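Local structure of protein yahD a copper inducible hydrolase (Lactococcus lactis subsp. lactis, 3OG9) at residues V8-R13 with I35-A40; G135-D140 with K172-D177; H151-Y156 with K202-E207. The protein probably acts as a hydrolase of the alpha/beta-hydrolase fold, is induced by copper, and binds D-malate in its pocket. All coordinates share one frame; numbering follows the deposited sequence.

Contact 1 of 3, residues V8-R13 with I35-A40; sequences VFKAGR and IAEMIA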
ATOM      1  N   VAL A   8       3.183 -10.310 -11.184  1.00 11.88           N
ATOM      2  CA  VAL A   8       3.673  -9.763 -12.467  1.00 11.57           C
ATOM      3  C   VAL A   8       4.985  -9.030 -12.225  1.00 12.17           C
ATOM      4  O   VAL A   8       5.099  -8.254 -11.259  1.00 11.79           O
ATOM      5  CB  VAL A   8       2.659  -8.716 -13.032  1.00 12.02           C
ATOM      6  CG1 VAL A   8       3.229  -7.958 -14.260  1.00 14.21           C
ATOM      7  CG2 VAL A   8       1.384  -9.367 -13.387  1.00 12.20           C
ATOM      8  N   PHE A   9       5.962  -9.241 -13.103  1.00 11.02           N
ATOM      9  CA  PHE A   9       7.128  -8.351 -13.162  1.00 12.05           C
ATOM     10  C   PHE A   9       7.239  -7.733 -14.566  1.00 13.03           C
ATOM     11  O   PHE A   9       7.101  -8.439 -15.559  1.00 11.78           O
ATOM     12  CB  PHE A   9       8.413  -9.067 -12.760  1.00 11.16           C
ATOM     13  CG  PHE A   9       9.646  -8.235 -13.003  1.00 11.05           C
ATOM     14  CD1 PHE A   9       9.919  -7.134 -12.201  1.00 13.90           C
ATOM     15  CD2 PHE A   9      10.469  -8.494 -14.077  1.00 11.85           C
ATOM     16  CE1 PHE A   9      11.023  -6.334 -12.436  1.00 12.93           C
ATOM     17  CE2 PHE A   9      11.575  -7.699 -14.313  1.00 12.72           C
ATOM     18  CZ  PHE A   9      11.841  -6.614 -13.498  1.00 10.70           C
ATOM     19  N   LYS A  10       7.419  -6.420 -14.644  1.00 13.18           N
ATOM     20  CA  LYS A  10       7.615  -5.747 -15.928  1.00 14.60           C
ATOM     21  C   LYS A  10       8.850  -4.889 -15.810  1.00 14.95           C
ATOM     22  O   LYS A  10       8.881  -3.952 -14.997  1.00 13.52           O
ATOM     23  CB  LYS A  10       6.435  -4.861 -16.293  1.00 14.62           C
ATOM     24  CG  LYS A  10       5.216  -5.547 -16.841  1.00 19.76           C
ATOM     25  CD  LYS A  10       4.093  -4.498 -16.861  1.00 23.87           C
ATOM     26  CE  LYS A  10       3.152  -4.665 -18.022  1.00 27.98           C
ATOM     27  NZ  LYS A  10       3.284  -3.626 -19.079  1.00 27.66           N
ATOM     28  N   ALA A  11       9.866  -5.211 -16.615  1.00 14.72           N
ATOM     29  CA  ALA A  11      11.227  -4.727 -16.388  1.00 15.48           C
ATOM     30  C   ALA A  11      11.436  -3.189 -16.360  1.00 16.08           C
ATOM     31  O   ALA A  11      12.262  -2.683 -15.583  1.00 17.30           O
ATOM     32  CB  ALA A  11      12.195  -5.392 -17.389  1.00 15.50           C
ATOM     33  N   GLY A  12      10.720  -2.463 -17.203  1.00 15.75           N
ATOM     34  CA  GLY A  12      10.934  -0.998 -17.317  1.00 15.32           C
ATOM     35  C   GLY A  12      12.373  -0.603 -17.607  1.00 15.77           C
ATOM     36  O   GLY A  12      13.121  -1.343 -18.254  1.00 16.43           O
ATOM     37  N   ARG A  13      12.789   0.549 -17.104  1.00 15.01           N
ATOM     38  CA  ARG A  13      14.209   0.936 -17.179  1.00 14.95           C
ATOM     39  C   ARG A  13      14.881   0.528 -15.887  1.00 15.61           C
ATOM     40  O   ARG A  13      14.482   0.981 -14.816  1.00 14.97           O
ATOM     41  CB  ARG A  13      14.366   2.435 -17.393  1.00 14.71           C
ATOM     42  CG  ARG A  13      13.558   2.968 -18.525  1.00 14.01           C
ATOM     43  CD  ARG A  13      13.802   4.460 -18.714  1.00 13.30           C
ATOM     44  NE  ARG A  13      13.100   4.935 -19.904  1.00 13.26           N
ATOM     45  CZ  ARG A  13      12.963   6.227 -20.229  1.00 15.69           C
ATOM     46  NH1 ARG A  13      13.479   7.195 -19.443  1.00 12.70           N
ATOM     47  NH2 ARG A  13      12.309   6.557 -21.340  1.00 13.37           N
ATOM     48  N   ILE A  35      -2.296   1.822 -13.988  1.00  7.32           N
ATOM     49  CA  ILE A  35      -2.270   2.961 -13.082  1.00  8.06           C
ATOM     50  C   ILE A  35      -0.804   3.309 -12.720  1.00  7.71           C
ATOM     51  O   ILE A  35      -0.395   4.488 -12.769  1.00  8.67           O
ATOM     52  CB  ILE A  35      -3.126   2.675 -11.788  1.00  7.69           C
ATOM     53  CG1 ILE A  35      -4.609   2.505 -12.124  1.00 11.28           C
ATOM     54  CG2 ILE A  35      -3.005   3.778 -10.721  1.00  7.15           C
ATOM     55  CD1 ILE A  35      -5.197   3.669 -12.699  1.00 13.25           C
ATOM     56  N   ALA A  36      -0.040   2.301 -12.312  1.00  6.95           N
ATOM     57  CA  ALA A  36       1.387   2.526 -11.959  1.00  7.66           C
ATOM     58  C   ALA A  36       2.167   3.098 -13.139  1.00  8.05           C
ATOM     59  O   ALA A  36       3.009   3.963 -12.960  1.00  8.67           O
ATOM     60  CB  ALA A  36       2.061   1.220 -11.490  1.00  7.15           C
ATOM     61  N   GLU A  37       1.884   2.591 -14.339  1.00  8.10           N
ATOM     62  CA  GLU A  37       2.485   3.105 -15.556  1.00  9.75           C
ATOM     63  C   GLU A  37       2.196   4.604 -15.795  1.00  9.29           C
ATOM     64  O   GLU A  37       3.045   5.297 -16.343  1.00  8.95           O
ATOM     65  CB  GLU A  37       2.095   2.247 -16.763  1.00 10.22           C
ATOM     66  CG  GLU A  37       2.867   0.925 -16.806  1.00 11.79           C
ATOM     67  CD  GLU A  37       2.254  -0.145 -17.719  1.00 14.39           C
ATOM     68  OE1 GLU A  37       2.958  -1.159 -17.967  1.00 19.61           O
ATOM     69  OE2 GLU A  37       1.090  -0.011 -18.192  1.00 19.48           O
ATOM     70  N   MET A  38       1.035   5.089 -15.361  0.50  9.06           N
ATOM     71  CA  MET A  38       0.721   6.533 -15.426  0.50 10.08           C
ATOM     72  C   MET A  38       1.415   7.345 -14.325  0.50  9.01           C
ATOM     73  O   MET A  38       1.873   8.470 -14.562  0.50  8.43           O
ATOM     74  CB  MET A  38      -0.800   6.784 -15.385  0.50  9.96           C
ATOM     75  CG  MET A  38      -1.537   6.357 -16.644  0.50 11.82           C
ATOM     76  SD  MET A  38      -3.213   7.037 -16.841  0.50 14.35           S
ATOM     77  CE  MET A  38      -2.817   8.766 -17.115  0.50 15.14           C
ATOM     78  N   ILE A  39       1.502   6.772 -13.128  1.00  8.33           N
ATOM     79  CA  ILE A  39       2.107   7.444 -11.995  1.00  7.69           C
ATOM     80  C   ILE A  39       3.633   7.579 -12.122  1.00  8.16           C
ATOM     81  O   ILE A  39       4.204   8.640 -11.828  1.00  7.93           O
ATOM     82  CB  ILE A  39       1.751   6.712 -10.698  1.00  7.64           C
ATOM     83  CG1 ILE A  39       0.239   6.803 -10.434  1.00  6.71           C
ATOM     84  CG2 ILE A  39       2.556   7.264  -9.477  1.00  7.20           C
ATOM     85  CD1 ILE A  39      -0.222   5.905  -9.282  1.00  5.66           C
ATOM     86  N   ALA A  40       4.281   6.496 -12.536  1.00  8.54           N
ATOM     87  CA  ALA A  40       5.738   6.436 -12.586  1.00  8.99           C
ATOM     88  C   ALA A  40       6.173   5.828 -13.908  1.00  9.44           C
ATOM     89  O   ALA A  40       6.598   4.671 -13.932  1.00  9.19           O
ATOM     90  CB  ALA A  40       6.257   5.596 -11.418  1.00  9.94           C
TER

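Contact 2 of 3, residues G135-D140 with K172-D177; sequences GMQLED and KGDLED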
ATOM      1  N   GLY A 135      -6.343   4.359   1.989  1.00  7.19           N
ATOM      2  CA  GLY A 135      -5.816   3.552   3.065  1.00  7.26           C
ATOM      3  C   GLY A 135      -6.391   3.941   4.430  1.00  7.83           C
ATOM      4  O   GLY A 135      -7.090   4.977   4.597  1.00  7.20           O
ATOM      5  N   MET A 136      -6.058   3.119   5.431  1.00  7.11           N
ATOM      6  CA  MET A 136      -6.547   3.308   6.775  1.00  7.57           C
ATOM      7  C   MET A 136      -5.620   2.653   7.765  1.00  7.21           C
ATOM      8  O   MET A 136      -4.752   1.873   7.382  1.00  5.78           O
ATOM      9  CB  MET A 136      -7.939   2.683   6.902  1.00  7.59           C
ATOM     10  CG  MET A 136      -7.960   1.131   6.831  1.00  8.33           C
ATOM     11  SD  MET A 136      -9.636   0.538   6.533  1.00 15.11           S
ATOM     12  CE  MET A 136     -10.468   1.302   7.876  1.00 11.06           C
ATOM     13  N   GLN A 137      -5.818   2.964   9.053  1.00  6.18           N
ATOM     14  CA  GLN A 137      -5.114   2.245  10.114  1.00  7.22           C
ATOM     15  C   GLN A 137      -5.763   0.858  10.356  1.00  7.86           C
ATOM     16  O   GLN A 137      -6.967   0.777  10.573  1.00  9.12           O
ATOM     17  CB  GLN A 137      -5.129   3.098  11.397  1.00  7.59           C
ATOM     18  CG  GLN A 137      -4.337   2.478  12.514  1.00 10.43           C
ATOM     19  CD  GLN A 137      -4.595   3.102  13.836  1.00 17.05           C
ATOM     20  OE1 GLN A 137      -5.717   3.032  14.371  1.00 15.45           O
ATOM     21  NE2 GLN A 137      -3.557   3.713  14.402  1.00 16.48           N
ATOM     22  N   LEU A 138      -4.968  -0.213  10.343  1.00  8.17           N
ATOM     23  CA  LEU A 138      -5.450  -1.570  10.643  1.00  9.40           C
ATOM     24  C   LEU A 138      -5.408  -1.937  12.151  1.00 10.63           C
ATOM     25  O   LEU A 138      -6.243  -2.704  12.631  1.00 10.14           O
ATOM     26  CB  LEU A 138      -4.603  -2.583   9.858  1.00  8.82           C
ATOM     27  CG  LEU A 138      -4.751  -2.448   8.345  1.00  8.48           C
ATOM     28  CD1 LEU A 138      -3.957  -3.535   7.704  1.00  8.52           C
ATOM     29  CD2 LEU A 138      -6.255  -2.526   7.950  1.00  3.41           C
ATOM     30  N   GLU A 139      -4.419  -1.404  12.869  1.00 11.41           N
ATOM     31  CA  GLU A 139      -4.223  -1.705  14.272  1.00 13.79           C
ATOM     32  C   GLU A 139      -3.499  -0.547  14.975  1.00 15.84           C
ATOM     33  O   GLU A 139      -2.766   0.235  14.344  1.00 14.96           O
ATOM     34  CB  GLU A 139      -3.434  -3.027  14.434  1.00 14.07           C
ATOM     35  CG  GLU A 139      -2.197  -3.083  13.542  1.00 14.46           C
ATOM     36  CD  GLU A 139      -1.170  -4.132  13.969  1.00 17.32           C
ATOM     37  OE1 GLU A 139      -1.376  -4.764  15.060  1.00 18.66           O
ATOM     38  OE2 GLU A 139      -0.156  -4.292  13.218  1.00 12.05           O
ATOM     39  N   ASP A 140      -3.706  -0.434  16.282  1.00 17.11           N
ATOM     40  CA  ASP A 140      -2.955   0.526  17.087  1.00 19.83           C
ATOM     41  C   ASP A 140      -1.864  -0.264  17.816  1.00 20.63           C
ATOM     42  O   ASP A 140      -2.142  -1.329  18.385  1.00 20.34           O
ATOM     43  CB  ASP A 140      -3.894   1.220  18.073  1.00 21.12           C
ATOM     44  CG  ASP A 140      -3.259   2.444  18.742  1.00 24.36           C
ATOM     45  OD1 ASP A 140      -2.178   2.903  18.301  1.00 29.28           O
ATOM     46  OD2 ASP A 140      -3.853   2.955  19.716  1.00 29.63           O
ATOM     47  N   LYS A 172      -2.676   9.063   9.838  1.00  6.97           N
ATOM     48  CA  LYS A 172      -1.820  10.228   9.562  1.00  7.37           C
ATOM     49  C   LYS A 172      -0.922  10.504  10.792  1.00  8.35           C
ATOM     50  O   LYS A 172       0.299  10.736  10.685  1.00  7.45           O
ATOM     51  CB  LYS A 172      -2.717  11.440   9.297  1.00  8.09           C
ATOM     52  CG  LYS A 172      -3.346  11.494   7.926  1.00  8.25           C
ATOM     53  CD  LYS A 172      -3.976  12.899   7.738  1.00 11.82           C
ATOM     54  CE  LYS A 172      -5.104  13.184   8.723  1.00  9.97           C
ATOM     55  NZ  LYS A 172      -5.619  14.564   8.483  1.00 12.85           N
ATOM     56  N   GLY A 173      -1.553  10.445  11.955  1.00  8.97           N
ATOM     57  CA  GLY A 173      -0.858  10.652  13.240  1.00  9.89           C
ATOM     58  C   GLY A 173       0.260   9.647  13.456  1.00  9.86           C
ATOM     59  O   GLY A 173       1.362  10.021  13.856  1.00  9.31           O
ATOM     60  N   ASP A 174      -0.001   8.356  13.213  1.00  9.71           N
ATOM     61  CA  ASP A 174       1.069   7.350  13.342  1.00  9.47           C
ATOM     62  C   ASP A 174       2.223   7.648  12.404  1.00  9.72           C
ATOM     63  O   ASP A 174       3.376   7.581  12.808  1.00  9.77           O
ATOM     64  CB  ASP A 174       0.559   5.921  13.088  1.00  9.29           C
ATOM     65  CG  ASP A 174      -0.317   5.387  14.251  1.00 13.97           C
ATOM     66  OD1 ASP A 174      -0.916   4.305  14.089  1.00 17.45           O
ATOM     67  OD2 ASP A 174      -0.379   6.023  15.322  1.00 16.67           O
ATOM     68  N   LEU A 175       1.926   7.978  11.151  1.00  9.76           N
ATOM     69  CA  LEU A 175       3.000   8.354  10.202  1.00  9.64           C
ATOM     70  C   LEU A 175       3.770   9.626  10.607  1.00 10.65           C
ATOM     71  O   LEU A 175       5.002   9.670  10.533  1.00 10.24           O
ATOM     72  CB  LEU A 175       2.426   8.528   8.792  1.00  9.66           C
ATOM     73  CG  LEU A 175       1.945   7.198   8.166  1.00  8.10           C
ATOM     74  CD1 LEU A 175       0.989   7.477   6.997  1.00  8.67           C
ATOM     75  CD2 LEU A 175       3.102   6.323   7.754  1.00 11.43           C
ATOM     76  N   GLU A 176       3.043  10.655  11.020  1.00 10.61           N
ATOM     77  CA  GLU A 176       3.702  11.916  11.413  1.00 13.42           C
ATOM     78  C   GLU A 176       4.488  11.772  12.720  1.00 13.29           C
ATOM     79  O   GLU A 176       5.574  12.344  12.871  1.00 13.61           O
ATOM     80  CB  GLU A 176       2.686  13.033  11.467  1.00 12.55           C
ATOM     81  CG  GLU A 176       2.397  13.494  10.056  1.00 17.23           C
ATOM     82  CD  GLU A 176       1.311  14.527   9.949  1.00 25.02           C
ATOM     83  OE1 GLU A 176       0.521  14.682  10.926  1.00 27.01           O
ATOM     84  OE2 GLU A 176       1.255  15.171   8.862  1.00 26.48           O
ATOM     85  N   ASP A 177       3.942  11.000  13.654  1.00 13.59           N
ATOM     86  CA  ASP A 177       4.699  10.659  14.858  1.00 13.86           C
ATOM     87  C   ASP A 177       6.008   9.922  14.580  1.00 13.85           C
ATOM     88  O   ASP A 177       6.957  10.042  15.362  1.00 14.06           O
ATOM     89  CB  ASP A 177       3.849   9.846  15.829  1.00 14.70           C
ATOM     90  CG  ASP A 177       2.704  10.666  16.438  1.00 15.33           C
ATOM     91  OD1 ASP A 177       2.586  11.912  16.191  1.00 19.07           O
ATOM     92  OD2 ASP A 177       1.906  10.046  17.159  1.00 16.97           O
TER
HETATM   93  O   HOH W   1      -2.812   5.304  16.522  1.00 33.21           O
HETATM   94  O   HOH W   2      -0.993   1.676  12.474  1.00 20.97           O
HETATM   95  O   HOH W   3      -0.248   3.009  16.376  1.00 37.00           O

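Contact 3 of 3, residues H151-Y156 with K202-E207; sequences HVFLSY and KKWLTE. Unlike the reference sequence in segment 202-207: Lys202 (reference Asn).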
ATOM      1  N   HIS A 151       8.777  10.170   2.541  1.00  7.37           N
ATOM      2  CA  HIS A 151       7.684  10.904   1.931  1.00  7.29           C
ATOM      3  C   HIS A 151       6.579   9.923   1.579  1.00  5.86           C
ATOM      4  O   HIS A 151       6.833   8.831   1.065  1.00  6.85           O
ATOM      5  CB  HIS A 151       8.169  11.635   0.686  1.00  7.85           C
ATOM      6  CG  HIS A 151       8.896  12.907   0.996  1.00 10.81           C
ATOM      7  ND1 HIS A 151       8.251  14.123   1.068  1.00 11.76           N
ATOM      8  CD2 HIS A 151      10.202  13.156   1.255  1.00 10.94           C
ATOM      9  CE1 HIS A 151       9.127  15.066   1.370  1.00 13.29           C
ATOM     10  NE2 HIS A 151      10.312  14.504   1.505  1.00 10.51           N
ATOM     11  N   VAL A 152       5.348  10.292   1.903  1.00  3.71           N
ATOM     12  CA  VAL A 152       4.232   9.362   1.764  1.00  4.29           C
ATOM     13  C   VAL A 152       3.041  10.161   1.233  1.00  3.88           C
ATOM     14  O   VAL A 152       2.775  11.271   1.725  1.00  5.00           O
ATOM     15  CB  VAL A 152       3.862   8.712   3.150  1.00  3.32           C
ATOM     16  CG1 VAL A 152       2.501   7.972   3.062  1.00  3.35           C
ATOM     17  CG2 VAL A 152       4.964   7.712   3.580  1.00  6.47           C
ATOM     18  N   PHE A 153       2.356   9.616   0.232  1.00  3.58           N
ATOM     19  CA  PHE A 153       1.134  10.231  -0.354  1.00  3.94           C
ATOM     20  C   PHE A 153      -0.081   9.405   0.083  1.00  3.88           C
ATOM     21  O   PHE A 153      -0.031   8.165  -0.016  1.00  4.05           O
ATOM     22  CB  PHE A 153       1.234  10.161  -1.898  1.00  3.70           C
ATOM     23  CG  PHE A 153       0.004  10.713  -2.634  1.00  4.62           C
ATOM     24  CD1 PHE A 153      -0.012  12.021  -3.099  1.00  6.89           C
ATOM     25  CD2 PHE A 153      -1.091   9.901  -2.886  1.00  5.14           C
ATOM     26  CE1 PHE A 153      -1.139  12.518  -3.794  1.00  6.19           C
ATOM     27  CE2 PHE A 153      -2.239  10.379  -3.579  1.00  8.15           C
ATOM     28  CZ  PHE A 153      -2.258  11.698  -4.007  1.00  4.47           C
ATOM     29  N   LEU A 154      -1.134  10.072   0.593  1.00  4.74           N
ATOM     30  CA  LEU A 154      -2.351   9.409   1.034  1.00  4.38           C
ATOM     31  C   LEU A 154      -3.538  10.089   0.428  1.00  5.44           C
ATOM     32  O   LEU A 154      -3.619  11.333   0.435  1.00  6.71           O
ATOM     33  CB  LEU A 154      -2.534   9.491   2.565  1.00  4.36           C
ATOM     34  CG  LEU A 154      -1.410   8.972   3.447  1.00  4.13           C
ATOM     35  CD1 LEU A 154      -1.671   9.327   4.927  1.00  5.65           C
ATOM     36  CD2 LEU A 154      -1.227   7.462   3.303  1.00  4.28           C
ATOM     37  N   SER A 155      -4.494   9.302  -0.043  1.00  4.88           N
ATOM     38  CA  SER A 155      -5.795   9.911  -0.417  1.00  4.83           C
ATOM     39  C   SER A 155      -6.856   9.529   0.607  1.00  5.61           C
ATOM     40  O   SER A 155      -6.749   8.486   1.246  1.00  4.59           O
ATOM     41  CB  SER A 155      -6.240   9.469  -1.792  1.00  5.03           C
ATOM     42  OG  SER A 155      -6.587   8.099  -1.797  1.00  6.69           O
ATOM     43  N   TYR A 156      -7.902  10.366   0.702  1.00  6.19           N
ATOM     44  CA  TYR A 156      -9.009  10.124   1.586  1.00  7.52           C
ATOM     45  C   TYR A 156     -10.243  10.759   0.926  1.00  8.52           C
ATOM     46  O   TYR A 156     -10.115  11.793   0.263  1.00  8.72           O
ATOM     47  CB  TYR A 156      -8.670  10.793   2.928  1.00  8.63           C
ATOM     48  CG  TYR A 156      -9.811  10.900   3.879  1.00 12.59           C
ATOM     49  CD1 TYR A 156     -10.280   9.765   4.569  1.00 12.31           C
ATOM     50  CD2 TYR A 156     -10.451  12.132   4.086  1.00 11.58           C
ATOM     51  CE1 TYR A 156     -11.369   9.862   5.444  1.00 16.20           C
ATOM     52  CE2 TYR A 156     -11.523  12.237   4.970  1.00 15.22           C
ATOM     53  CZ  TYR A 156     -11.973  11.108   5.646  1.00 15.51           C
ATOM     54  OH  TYR A 156     -13.058  11.210   6.510  1.00 17.07           O
ATOM     55  N   LYS A 202       0.901  11.130  -9.403  1.00  6.26           N
ATOM     56  CA  LYS A 202       1.859  11.370 -10.499  1.00  6.40           C
ATOM     57  C   LYS A 202       2.611  12.698 -10.314  1.00  6.02           C
ATOM     58  O   LYS A 202       3.850  12.780 -10.394  1.00  4.63           O
ATOM     59  CB  LYS A 202       1.099  11.379 -11.844  1.00  7.14           C
ATOM     60  CG  LYS A 202       1.987  11.540 -13.103  1.00  7.64           C
ATOM     61  CD  LYS A 202       1.132  11.533 -14.379  1.00  7.84           C
ATOM     62  CE  LYS A 202       2.001  11.750 -15.646  1.00 12.05           C
ATOM     63  NZ  LYS A 202       2.975  10.625 -15.899  1.00 14.64           N
ATOM     64  N   LYS A 203       1.859  13.748 -10.055  1.00  7.44           N
ATOM     65  CA  LYS A 203       2.463  15.062  -9.840  1.00  9.10           C
ATOM     66  C   LYS A 203       3.340  15.077  -8.591  1.00  8.64           C
ATOM     67  O   LYS A 203       4.478  15.577  -8.598  1.00  8.57           O
ATOM     68  CB  LYS A 203       1.373  16.123  -9.769  1.00  9.15           C
ATOM     69  CG  LYS A 203       1.866  17.556  -9.515  1.00 12.66           C
ATOM     70  CD  LYS A 203       0.684  18.513  -9.769  1.00 18.33           C
ATOM     71  CE  LYS A 203       0.710  19.731  -8.881  1.00 23.87           C
ATOM     72  NZ  LYS A 203       2.078  20.299  -8.789  1.00 24.21           N
ATOM     73  N   TRP A 204       2.819  14.522  -7.510  1.00  8.80           N
ATOM     74  CA  TRP A 204       3.573  14.422  -6.259  1.00  8.38           C
ATOM     75  C   TRP A 204       4.884  13.660  -6.451  1.00  9.28           C
ATOM     76  O   TRP A 204       5.939  14.119  -5.996  1.00  8.88           O
ATOM     77  CB  TRP A 204       2.734  13.728  -5.205  1.00  8.19           C
ATOM     78  CG  TRP A 204       3.436  13.471  -3.897  1.00  6.73           C
ATOM     79  CD1 TRP A 204       3.602  14.354  -2.872  1.00  7.26           C
ATOM     80  CD2 TRP A 204       4.018  12.234  -3.465  1.00  7.66           C
ATOM     81  NE1 TRP A 204       4.247  13.746  -1.817  1.00  8.79           N
ATOM     82  CE2 TRP A 204       4.517  12.444  -2.150  1.00  7.13           C
ATOM     83  CE3 TRP A 204       4.170  10.973  -4.051  1.00  6.96           C
ATOM     84  CZ2 TRP A 204       5.157  11.445  -1.422  1.00  6.46           C
ATOM     85  CZ3 TRP A 204       4.809   9.947  -3.295  1.00  8.45           C
ATOM     86  CH2 TRP A 204       5.263  10.194  -1.995  1.00  6.02           C
ATOM     87  N   LEU A 205       4.839  12.537  -7.171  1.00  9.75           N
ATOM     88  CA  LEU A 205       6.066  11.785  -7.419  1.00 10.79           C
ATOM     89  C   LEU A 205       7.131  12.593  -8.181  1.00 12.19           C
ATOM     90  O   LEU A 205       8.309  12.519  -7.820  1.00 11.73           O
ATOM     91  CB  LEU A 205       5.788  10.453  -8.136  1.00 10.23           C
ATOM     92  CG  LEU A 205       6.941   9.440  -8.106  1.00 12.92           C
ATOM     93  CD1 LEU A 205       7.334   9.010  -6.693  1.00 11.75           C
ATOM     94  CD2 LEU A 205       6.555   8.208  -8.884  1.00 10.18           C
ATOM     95  N   THR A 206       6.729  13.358  -9.208  1.00 13.17           N
ATOM     96  CA  THR A 206       7.666  14.296  -9.896  1.00 15.38           C
ATOM     97  C   THR A 206       8.329  15.318  -8.960  1.00 16.18           C
ATOM     98  O   THR A 206       9.469  15.738  -9.184  1.00 15.95           O
ATOM     99  CB  THR A 206       7.021  15.074 -11.090  1.00 15.90           C
ATOM    100  OG1 THR A 206       6.218  16.169 -10.615  1.00 17.16           O
ATOM    101  CG2 THR A 206       6.194  14.146 -11.941  1.00 16.68           C
ATOM    102  N   GLU A 207       7.612  15.712  -7.915  1.00 17.27           N
ATOM    103  CA  GLU A 207       8.126  16.661  -6.923  1.00 19.20           C
ATOM    104  C   GLU A 207       9.028  16.018  -5.912  1.00 20.05           C
ATOM    105  O   GLU A 207       9.966  16.647  -5.434  1.00 20.23           O
ATOM    106  CB  GLU A 207       6.975  17.344  -6.184  1.00 19.48           C
ATOM    107  CG  GLU A 207       6.142  18.189  -7.101  1.00 22.23           C
ATOM    108  CD  GLU A 207       4.824  18.603  -6.493  1.00 28.04           C
ATOM    109  OE1 GLU A 207       4.649  18.436  -5.271  1.00 29.43           O
ATOM    110  OE2 GLU A 207       3.959  19.097  -7.244  1.00 29.83           O
TER
HETATM  111  O   HOH W   4       5.456  14.236   1.006  1.00  7.62           O

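Contact 1 of 3, residues V8-R13 with I35-A40
The carboxylate of Glu37 receives the ammonium of Lys10 at one corner: NZ of Lys10 lies 2.7 Å from OE1 of Glu37, nearly in line with the CD-OE1 bond, and forms a hydrogen-bonded salt bridge. Within segment 8-13 itself, and not touching the helix, the ring of Phe9 has the backbone N of Ala11 over one face, 3.8 Å above the plane and offset toward the rim, and it also stacks with His97. The two charged side chains cross at about a right angle. Glu37 reaches out straight beyond CG, while Lys10 bends at chi3 (146°) and again at chi4 (-108°), which swings its end round to the acid. The aliphatic part of the lysine follows, with CE of Lys10 3.5 Å from OE1 of Glu37. The pair joins the outermost strand 7-10, which runs antiparallel to strand 45-48 and bonds to it from Lys10 to Ile45, with helix 33-39, whose Ala36 packs on Leu19 and Leu21 of strand 19-22. It is thus a surface link at one margin of the alpha/beta sheet. An alanine in place of Glu37 would probably leave the Lys10 ammonium without its mate and its bent chain free to turn. With a single close oxygen-nitrogen pair at an exposed lysine, the attraction is likely to be weakened by solvent, and the two charges probably offset each other.

Contact 2 of 3, residues G135-D140 with K172-D177
Gln137 brings the NE2 end of its side-chain amide to OD1 of Asp174, donating over 2.7 Å with an N-H...O angle of 143°. The acceptor lies practically in the amide plane of Gln137, yet the nitrogen comes in from above the carboxylate plane of Asp174, 39° out of it. CG of Gln137 stands anti to its own backbone N (chi1 -176°), and the extended chain carries the amide across to the helix at about a right angle to the aspartate. The other end of the amide is also held: OE1 of Gln137 accepts from Lys71, which would fix which way round the group sits. NE2 further donates to water 1, 2.8 Å away, which lies the same distance from OD2 of Asp174. Water 2 donates to the carbonyl O of Glu139 at 3.0 Å and to OD1 of Asp174 at 3.1 Å, so the loop backbone joins the network. Water 3 sits 2.7 Å from both OD1 of Asp140 and OD1 of Asp174. Together these bonds fasten the loop after strand 129-133 to helix 165-177, and Asn167 of the same helix accepts from the backbone N of Gln137. The preceding residue, Met136, belongs to the D-malate pocket and touches the ligand, so the loop pinned here is also part of the pocket wall. Asp140 and Asp174 bring like charges near each other, and the intervening waters, with the amide of Gln137, probably ease that repulsion.

Contact 3 of 3, residues H151-Y156 with K202-E207
Trp204 buries the broad face of its indole against strand 151-156, with CB of Phe153 sitting 3.7 Å from the centroid of the six-membered ring and 9° off its normal, a CH-pi contact. With CG of Trp204 anti to the backbone N (chi1 176°), the indole reaches from the helix to the strand, and the two aromatic side chains slide past each other in opposite directions. The rings meet obliquely, CD1 of Phe153 lying 3.8 Å from CG of Trp204. The far rim of the indole presses on the backbone: CZ2 of Trp204 comes within 3.5 Å of the N of Val152, with the C of His151 near the ring plane. Strand and helix run almost antiparallel, and the axes of the segments 151-156 and 202-207 come within 9.9 Å. This is the C-terminal helix of an alpha/beta hydrolase packed on the central sheet, and both side chains also touch Ile131 of strand 129-133. Phe153 also packs on Tyr185 of strand 181-186 and, on the same helix, Ala200 and Ala201. His151 adds the outer margin, its CB 3.7 Å from CZ2 of Trp204 while its imidazole turns away from the helix. Water 4, in the plane of both rings, accepts from NE1 of Trp204 at 3.1 Å and lies 2.8 Å from ND1 of His151.

Overall arrangement
From the N terminus, contact 1 closes first, a short loop that takes in strand 19-22 and ties the edge strand 7-10 to helix 33-39. Contacts 2 and 3 come later and cross, their segments alternating: the loop closed by contact 2 contains strand 151-156, and the one closed by contact 3 contains helix 165-177 and the other edge strand, 181-186. Helix 165-177 meets strand 151-156 directly, where Leu175 packs on Leu154 and Val152. Contacts 1 and 3 touch as well: Lys202 probably bonds to the carbonyl O of Met38, and Leu205 packs on Ala40. Contacts 1 and 2 lie on opposite sides of the chain's centre, about 27 Å apart between centres.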